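Local coordinates for pyridine nucleotide-disulfide oxidoreductase-like protein (Myceliophthora thermophila, PDB 5MQ6) that uses FAD and NADPH to insert one oxygen atom beside the carbonyl of ketones, polycyclic ones above all, giving esters or lactones, at residues G87-E99 / L160-L173. Numbering follows the deposited sequence.
Sequences GYGGLLYAVRLAE and LLEHAYRIATQWKL. With FAD (flavin-adenine dinucleotide), chain B.
The W171 indole takes V95 on one face and the CG of its own neighbour Q170 on the opposite one. V95 CG1 sits over the face, 3.7 Å from the centroid of the five-membered ring, a CH-pi contact. With CG1 anti to the backbone N (chi1 172°), V95 lays both methyls on the indole, and CG2 also reaches I167 CG2 at 3.6 Å; a beta-branched residue suits this double role. At the indole edge, NE1 donates to E99 OE2 (3.0 Å, 169°), nearly in the ring plane and onto the anti lone pair, the carboxylate standing nearly perpendicular to the ring. Were W171 replaced by an alanine, the V95 methyls would probably lose the ring they lie on and E99 its N-H partner. The Y88 ring has A164 N at its edge, and its hydroxyl gives L160 O a weak hydrogen bond of 2.7 Å, also meeting the H163 ring edge. H163 in turn accepts from R166 at ND1 and donates through NE2 to the carbonyl O of P141. In the middle, L91 CD2 and A94 CB close on L173 CD1, at 3.6 and 3.7 Å; a Schellman motif with K172 at positive phi turns the chain so that L173 can fill this place. The axes of helix 88-99 and helix 160-170 come within 10.6 Å, their N-to-C directions 21° apart. Helix 88-99 follows the glycine-rich turn of the Rossmann-type FAD-binding fold, and in its first turn G89 N hydrogen-bonds FAD O1P at 2.9 Å. The chemistry thus implies an apolar seam with a polar link near each end, joining the cofactor's phosphate-binding helix to helix 157-170.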
loop_
_atom_site.group_PDB
_atom_site.type_symbol
_atom_site.label_atom_id
_atom_site.label_comp_id
_atom_site.label_asym_id
_atom_site.label_seq_id
_atom_site.Cartn_x
_atom_site.Cartn_y
_atom_site.Cartn_z
ATOM N N GLY A 87 0.885 -0.729 -12.282
ATOM C CA GLY A 87 0.801 -1.869 -11.400
ATOM C C GLY A 87 -0.552 -2.559 -11.578
ATOM O O GLY A 87 -1.263 -2.312 -12.553
ATOM N N TYR A 88 -0.902 -3.445 -10.639
ATOM C CA TYR A 88 -2.184 -4.165 -10.686
ATOM C C TYR A 88 -3.368 -3.209 -10.751
ATOM O O TYR A 88 -4.355 -3.482 -11.421
ATOM C CB TYR A 88 -2.378 -5.137 -9.521
ATOM C CG TYR A 88 -1.543 -6.383 -9.595
ATOM C CD1 TYR A 88 -1.065 -6.902 -10.799
ATOM C CD2 TYR A 88 -1.261 -7.117 -8.444
ATOM C CE1 TYR A 88 -0.287 -8.095 -10.820
ATOM C CE2 TYR A 88 -0.538 -8.279 -8.497
ATOM C CZ TYR A 88 -0.055 -8.777 -9.673
ATOM O OH TYR A 88 0.614 -9.971 -9.691
ATOM N N GLY A 89 -3.284 -2.096 -10.067
ATOM C CA GLY A 89 -4.349 -1.123 -10.152
ATOM C C GLY A 89 -4.580 -0.507 -11.506
ATOM O O GLY A 89 -5.689 -0.478 -11.992
ATOM N N GLY A 90 -3.543 0.050 -12.100
ATOM C CA GLY A 90 -3.682 0.577 -13.426
ATOM C C GLY A 90 -4.024 -0.453 -14.466
ATOM O O GLY A 90 -4.775 -0.167 -15.418
ATOM N N LEU A 91 -3.444 -1.648 -14.325
ATOM C CA LEU A 91 -3.862 -2.737 -15.205
ATOM C C LEU A 91 -5.368 -3.034 -15.111
ATOM O O LEU A 91 -6.002 -3.236 -16.139
ATOM C CB LEU A 91 -3.061 -3.990 -14.957
ATOM C CG LEU A 91 -1.590 -3.957 -15.382
ATOM C CD1 LEU A 91 -0.923 -5.133 -14.705
ATOM C CD2 LEU A 91 -1.513 -4.020 -16.903
ATOM N N LEU A 92 -5.903 -3.128 -13.890
ATOM C CA LEU A 92 -7.332 -3.294 -13.723
ATOM C C LEU A 92 -8.132 -2.201 -14.382
ATOM O O LEU A 92 -9.174 -2.467 -15.020
ATOM C CB LEU A 92 -7.673 -3.350 -12.248
ATOM C CG LEU A 92 -7.536 -4.746 -11.715
ATOM C CD1 LEU A 92 -7.549 -4.688 -10.130
ATOM C CD2 LEU A 92 -8.701 -5.631 -12.281
ATOM N N TYR A 93 -7.682 -0.987 -14.290
ATOM C CA TYR A 93 -8.425 0.095 -14.994
ATOM C C TYR A 93 -8.395 -0.168 -16.512
ATOM O O TYR A 93 -9.419 -0.030 -17.224
ATOM C CB TYR A 93 -7.735 1.463 -14.818
ATOM C CG TYR A 93 -8.058 2.399 -13.665
ATOM C CD1 TYR A 93 -9.361 2.710 -13.267
ATOM C CD2 TYR A 93 -7.021 3.101 -13.077
ATOM C CE1 TYR A 93 -9.613 3.606 -12.264
ATOM C CE2 TYR A 93 -7.241 4.069 -12.111
ATOM C CZ TYR A 93 -8.540 4.348 -11.722
ATOM O OH TYR A 93 -8.649 5.322 -10.788
ATOM N N ALA A 94 -7.214 -0.535 -17.012
ATOM C CA ALA A 94 -7.049 -0.726 -18.447
ATOM C C ALA A 94 -7.898 -1.886 -18.956
ATOM O O ALA A 94 -8.665 -1.750 -19.966
ATOM C CB ALA A 94 -5.586 -1.006 -18.796
ATOM N N VAL A 95 -7.785 -3.013 -18.267
ATOM C CA VAL A 95 -8.618 -4.147 -18.601
ATOM C C VAL A 95 -10.137 -3.798 -18.528
ATOM O O VAL A 95 -10.907 -4.132 -19.432
ATOM C CB VAL A 95 -8.321 -5.351 -17.686
ATOM C CG1 VAL A 95 -9.352 -6.453 -17.925
ATOM C CG2 VAL A 95 -6.937 -5.938 -17.971
ATOM N N ARG A 96 -10.566 -3.095 -17.495
ATOM C CA ARG A 96 -11.949 -2.791 -17.337
ATOM C C ARG A 96 -12.436 -1.848 -18.448
ATOM O O ARG A 96 -13.542 -2.005 -18.957
ATOM C CB ARG A 96 -12.265 -2.175 -15.956
ATOM C CG ARG A 96 -12.835 -3.097 -14.897
ATOM C CD ARG A 96 -11.848 -4.024 -14.287
ATOM N NE ARG A 96 -12.452 -5.046 -13.454
ATOM C CZ ARG A 96 -12.676 -4.982 -12.148
ATOM N NH1 ARG A 96 -12.351 -3.949 -11.402
ATOM N NH2 ARG A 96 -13.245 -6.004 -11.594
ATOM N N LEU A 97 -11.648 -0.842 -18.798
ATOM C CA LEU A 97 -11.996 0.038 -19.900
ATOM C C LEU A 97 -12.153 -0.758 -21.221
ATOM O O LEU A 97 -13.136 -0.590 -21.981
ATOM C CB LEU A 97 -10.974 1.081 -20.058
ATOM C CG LEU A 97 -10.849 2.207 -19.024
ATOM C CD1 LEU A 97 -9.609 2.999 -19.407
ATOM C CD2 LEU A 97 -12.069 3.161 -18.965
ATOM N N ALA A 98 -11.188 -1.621 -21.474
ATOM C CA ALA A 98 -11.219 -2.438 -22.702
ATOM C C ALA A 98 -12.510 -3.278 -22.722
ATOM O O ALA A 98 -13.208 -3.190 -23.665
ATOM C CB ALA A 98 -9.996 -3.329 -22.812
ATOM N N GLU A 99 -12.861 -3.982 -21.642
ATOM C CA GLU A 99 -14.069 -4.833 -21.558
ATOM C C GLU A 99 -15.360 -4.000 -21.544
ATOM O O GLU A 99 -16.405 -4.455 -21.963
ATOM C CB GLU A 99 -14.061 -5.700 -20.306
ATOM C CG GLU A 99 -12.884 -6.667 -20.243
ATOM C CD GLU A 99 -13.022 -7.816 -21.210
ATOM O OE1 GLU A 99 -14.162 -8.161 -21.583
ATOM O OE2 GLU A 99 -11.991 -8.362 -21.605
ATOM N N LEU A 160 4.493 -12.878 -9.304
ATOM C CA LEU A 160 3.649 -11.705 -9.264
ATOM C C LEU A 160 3.909 -10.751 -10.391
ATOM O O LEU A 160 2.969 -10.213 -11.008
ATOM C CB LEU A 160 3.715 -10.955 -7.915
ATOM C CG LEU A 160 3.039 -11.807 -6.848
ATOM C CD1 LEU A 160 3.452 -11.399 -5.460
ATOM C CD2 LEU A 160 1.591 -11.839 -6.961
ATOM N N LEU A 161 5.177 -10.550 -10.647
ATOM C CA LEU A 161 5.595 -9.740 -11.765
ATOM C C LEU A 161 5.206 -10.381 -13.135
ATOM O O LEU A 161 4.638 -9.700 -14.056
ATOM C CB LEU A 161 7.070 -9.461 -11.628
ATOM C CG LEU A 161 7.760 -8.724 -12.764
ATOM C CD1 LEU A 161 7.152 -7.338 -12.855
ATOM C CD2 LEU A 161 9.254 -8.513 -12.444
ATOM N N GLU A 162 5.434 -11.687 -13.248
ATOM C CA GLU A 162 5.079 -12.365 -14.459
ATOM C C GLU A 162 3.542 -12.246 -14.728
ATOM O O GLU A 162 3.106 -12.115 -15.867
ATOM C CB GLU A 162 5.590 -13.814 -14.415
ATOM C CG GLU A 162 4.956 -14.765 -15.436
ATOM C CD GLU A 162 5.358 -16.231 -15.162
ATOM O OE1 GLU A 162 4.529 -17.082 -14.737
ATOM O OE2 GLU A 162 6.538 -16.537 -15.322
ATOM N N HIS A 163 2.729 -12.267 -13.677
ATOM C CA HIS A 163 1.304 -12.157 -13.852
ATOM C C HIS A 163 0.877 -10.772 -14.386
ATOM O O HIS A 163 -0.043 -10.704 -15.231
ATOM C CB HIS A 163 0.580 -12.481 -12.600
ATOM C CG HIS A 163 -0.899 -12.523 -12.762
ATOM N ND1 HIS A 163 -1.541 -13.449 -13.575
ATOM C CD2 HIS A 163 -1.880 -11.817 -12.153
ATOM C CE1 HIS A 163 -2.848 -13.310 -13.465
ATOM N NE2 HIS A 163 -3.085 -12.342 -12.593
ATOM N N ALA A 164 1.522 -9.734 -13.881
ATOM C CA ALA A 164 1.379 -8.391 -14.426
ATOM C C ALA A 164 1.652 -8.379 -15.950
ATOM O O ALA A 164 0.866 -7.825 -16.741
ATOM C CB ALA A 164 2.385 -7.469 -13.696
ATOM N N TYR A 165 2.740 -9.027 -16.349
ATOM C CA TYR A 165 3.063 -9.235 -17.779
ATOM C C TYR A 165 2.054 -10.076 -18.488
ATOM O O TYR A 165 1.693 -9.762 -19.623
ATOM C CB TYR A 165 4.511 -9.741 -18.004
ATOM C CG TYR A 165 5.359 -8.545 -17.998
ATOM C CD1 TYR A 165 5.629 -7.836 -16.820
ATOM C CD2 TYR A 165 5.849 -8.009 -19.222
ATOM C CE1 TYR A 165 6.429 -6.661 -16.818
ATOM C CE2 TYR A 165 6.650 -6.845 -19.228
ATOM C CZ TYR A 165 6.896 -6.165 -18.029
ATOM O OH TYR A 165 7.545 -4.976 -18.090
ATOM N N ARG A 166 1.535 -11.092 -17.804
ATOM C CA ARG A 166 0.487 -11.908 -18.391
ATOM C C ARG A 166 -0.743 -11.050 -18.717
ATOM O O ARG A 166 -1.426 -11.219 -19.771
ATOM C CB ARG A 166 0.120 -13.064 -17.467
ATOM C CG ARG A 166 -1.107 -13.855 -17.893
ATOM C CD ARG A 166 -1.339 -15.115 -17.033
ATOM N NE ARG A 166 -0.147 -15.936 -16.987
ATOM C CZ ARG A 166 0.779 -15.991 -16.027
ATOM N NH1 ARG A 166 0.667 -15.329 -14.869
ATOM N NH2 ARG A 166 1.863 -16.740 -16.262
ATOM N N ILE A 167 -1.090 -10.166 -17.790
ATOM C CA ILE A 167 -2.281 -9.326 -17.995
ATOM C C ILE A 167 -2.000 -8.370 -19.154
ATOM O O ILE A 167 -2.820 -8.241 -20.053
ATOM C CB ILE A 167 -2.690 -8.554 -16.729
ATOM C CG1 ILE A 167 -3.206 -9.570 -15.696
ATOM C CG2 ILE A 167 -3.819 -7.535 -17.015
ATOM C CD1 ILE A 167 -3.167 -9.095 -14.284
ATOM N N ALA A 168 -0.858 -7.704 -19.121
ATOM C CA ALA A 168 -0.576 -6.739 -20.181
ATOM C C ALA A 168 -0.562 -7.373 -21.558
ATOM O O ALA A 168 -1.014 -6.755 -22.564
ATOM C CB ALA A 168 0.739 -6.060 -19.902
ATOM N N THR A 169 -0.081 -8.624 -21.614
ATOM C CA THR A 169 -0.059 -9.409 -22.848
ATOM C C THR A 169 -1.452 -9.758 -23.287
ATOM O O THR A 169 -1.815 -9.560 -24.443
ATOM C CB THR A 169 0.733 -10.698 -22.622
ATOM O OG1 THR A 169 2.122 -10.346 -22.464
ATOM C CG2 THR A 169 0.575 -11.710 -23.790
ATOM N N GLN A 170 -2.245 -10.273 -22.357
ATOM C CA GLN A 170 -3.567 -10.704 -22.687
ATOM C C GLN A 170 -4.405 -9.538 -23.237
ATOM O O GLN A 170 -5.163 -9.720 -24.191
ATOM C CB GLN A 170 -4.241 -11.431 -21.525
ATOM C CG GLN A 170 -5.604 -11.936 -21.887
ATOM C CD GLN A 170 -6.129 -12.974 -20.962
ATOM O OE1 GLN A 170 -5.381 -13.675 -20.272
ATOM N NE2 GLN A 170 -7.440 -13.072 -20.906
ATOM N N TRP A 171 -4.267 -8.346 -22.680
ATOM C CA TRP A 171 -5.113 -7.240 -23.154
ATOM C C TRP A 171 -4.392 -6.291 -24.042
ATOM O O TRP A 171 -4.878 -5.190 -24.272
ATOM C CB TRP A 171 -5.819 -6.522 -21.977
ATOM C CG TRP A 171 -7.004 -7.286 -21.481
ATOM C CD1 TRP A 171 -8.255 -7.102 -21.872
ATOM C CD2 TRP A 171 -7.042 -8.349 -20.497
ATOM N NE1 TRP A 171 -9.091 -7.939 -21.202
ATOM C CE2 TRP A 171 -8.376 -8.733 -20.368
ATOM C CE3 TRP A 171 -6.088 -9.004 -19.761
ATOM C CZ2 TRP A 171 -8.812 -9.732 -19.487
ATOM C CZ3 TRP A 171 -6.512 -10.035 -18.817
ATOM C CH2 TRP A 171 -7.832 -10.400 -18.733
ATOM N N LYS A 172 -3.245 -6.721 -24.573
ATOM C CA LYS A 172 -2.491 -5.985 -25.561
ATOM C C LYS A 172 -2.159 -4.603 -25.152
ATOM O O LYS A 172 -2.383 -3.650 -25.839
ATOM C CB LYS A 172 -3.236 -6.071 -26.907
ATOM C CG LYS A 172 -3.583 -7.556 -27.155
ATOM C CD LYS A 172 -4.089 -7.892 -28.534
ATOM C CE LYS A 172 -5.487 -7.337 -28.719
ATOM N NZ LYS A 172 -6.565 -7.931 -27.895
ATOM N N LEU A 173 -1.505 -4.513 -24.023
ATOM C CA LEU A 173 -1.169 -3.238 -23.447
ATOM C C LEU A 173 0.251 -2.840 -23.644
ATOM O O LEU A 173 0.608 -1.735 -23.289
ATOM C CB LEU A 173 -1.536 -3.249 -21.942
ATOM C CG LEU A 173 -2.972 -3.524 -21.610
ATOM C CD1 LEU A 173 -3.212 -3.525 -20.092
ATOM C CD2 LEU A 173 -3.788 -2.412 -22.156
HETATM P PA FAD B . 1.481 0.307 -7.203
HETATM O O1A FAD B . 2.215 1.067 -6.148
HETATM O O2A FAD B . 1.652 -1.194 -7.348
HETATM O O5B FAD B . 1.842 0.962 -8.624
HETATM C C5B FAD B . 1.788 2.340 -8.786
HETATM C C4B FAD B . 2.909 2.756 -9.716
HETATM O O4B FAD B . 2.686 4.143 -10.035
HETATM C C3B FAD B . 4.322 2.657 -9.150
HETATM O O3B FAD B . 5.182 2.091 -10.105
HETATM C C2B FAD B . 4.704 4.087 -8.887
HETATM O O2B FAD B . 6.091 4.306 -8.984
HETATM C C1B FAD B . 3.922 4.803 -9.967
HETATM N N9A FAD B . 3.738 6.207 -9.693
HETATM C C8A FAD B . 3.229 6.755 -8.553
HETATM N N7A FAD B . 3.265 8.078 -8.681
HETATM C C5A FAD B . 3.801 8.419 -9.865
HETATM C C6A FAD B . 4.061 9.689 -10.565
HETATM N N6A FAD B . 3.837 10.893 -10.079
HETATM N N1A FAD B . 4.534 9.536 -11.775
HETATM C C2A FAD B . 4.817 8.333 -12.327
HETATM N N3A FAD B . 4.633 7.147 -11.794
HETATM C C4A FAD B . 4.132 7.168 -10.520
HETATM N N1 FAD B . -0.983 -5.491 -0.589
HETATM C C2 FAD B . -1.820 -6.570 -0.439
HETATM O O2 FAD B . -3.036 -6.425 -0.473
HETATM N N3 FAD B . -1.321 -7.799 -0.252
HETATM C C4 FAD B . 0.007 -7.986 -0.205
HETATM O O4 FAD B . 0.402 -9.133 -0.039
HETATM C C4X FAD B . 0.991 -6.899 -0.353
HETATM N N5 FAD B . 2.357 -7.045 -0.287
HETATM C C5X FAD B . 3.132 -5.943 -0.441
HETATM C C6 FAD B . 4.604 -6.058 -0.364
HETATM C C7 FAD B . 5.358 -4.802 -0.541
HETATM C C7M FAD B . 6.869 -4.801 -0.489
HETATM C C8 FAD B . 4.695 -3.483 -0.757
HETATM C C8M FAD B . 5.464 -2.177 -0.947
HETATM C C9 FAD B . 3.317 -3.414 -0.811
HETATM C C9A FAD B . 2.521 -4.585 -0.662
HETATM N N10 FAD B . 1.123 -4.446 -0.701
HETATM C C10 FAD B . 0.347 -5.602 -0.574
HETATM C "C1'" FAD B . 0.454 -3.157 -0.986
HETATM C "C2'" FAD B . 0.552 -2.960 -2.556
HETATM O "O2'" FAD B . 1.102 -1.664 -2.829
HETATM C "C3'" FAD B . -0.796 -3.174 -3.328
HETATM O "O3'" FAD B . -1.266 -4.503 -3.089
HETATM C "C4'" FAD B . -0.753 -3.092 -4.873
HETATM O "O4'" FAD B . 0.432 -3.744 -5.513
HETATM C "C5'" FAD B . -0.879 -1.622 -5.323
HETATM O "O5'" FAD B . -1.243 -1.638 -6.738
HETATM P P FAD B . -1.336 -0.152 -7.377
HETATM O O1P FAD B . -1.235 -0.388 -8.928
HETATM O O2P FAD B . -2.532 0.531 -6.698
HETATM O O3P FAD B . -0.030 0.665 -6.795
#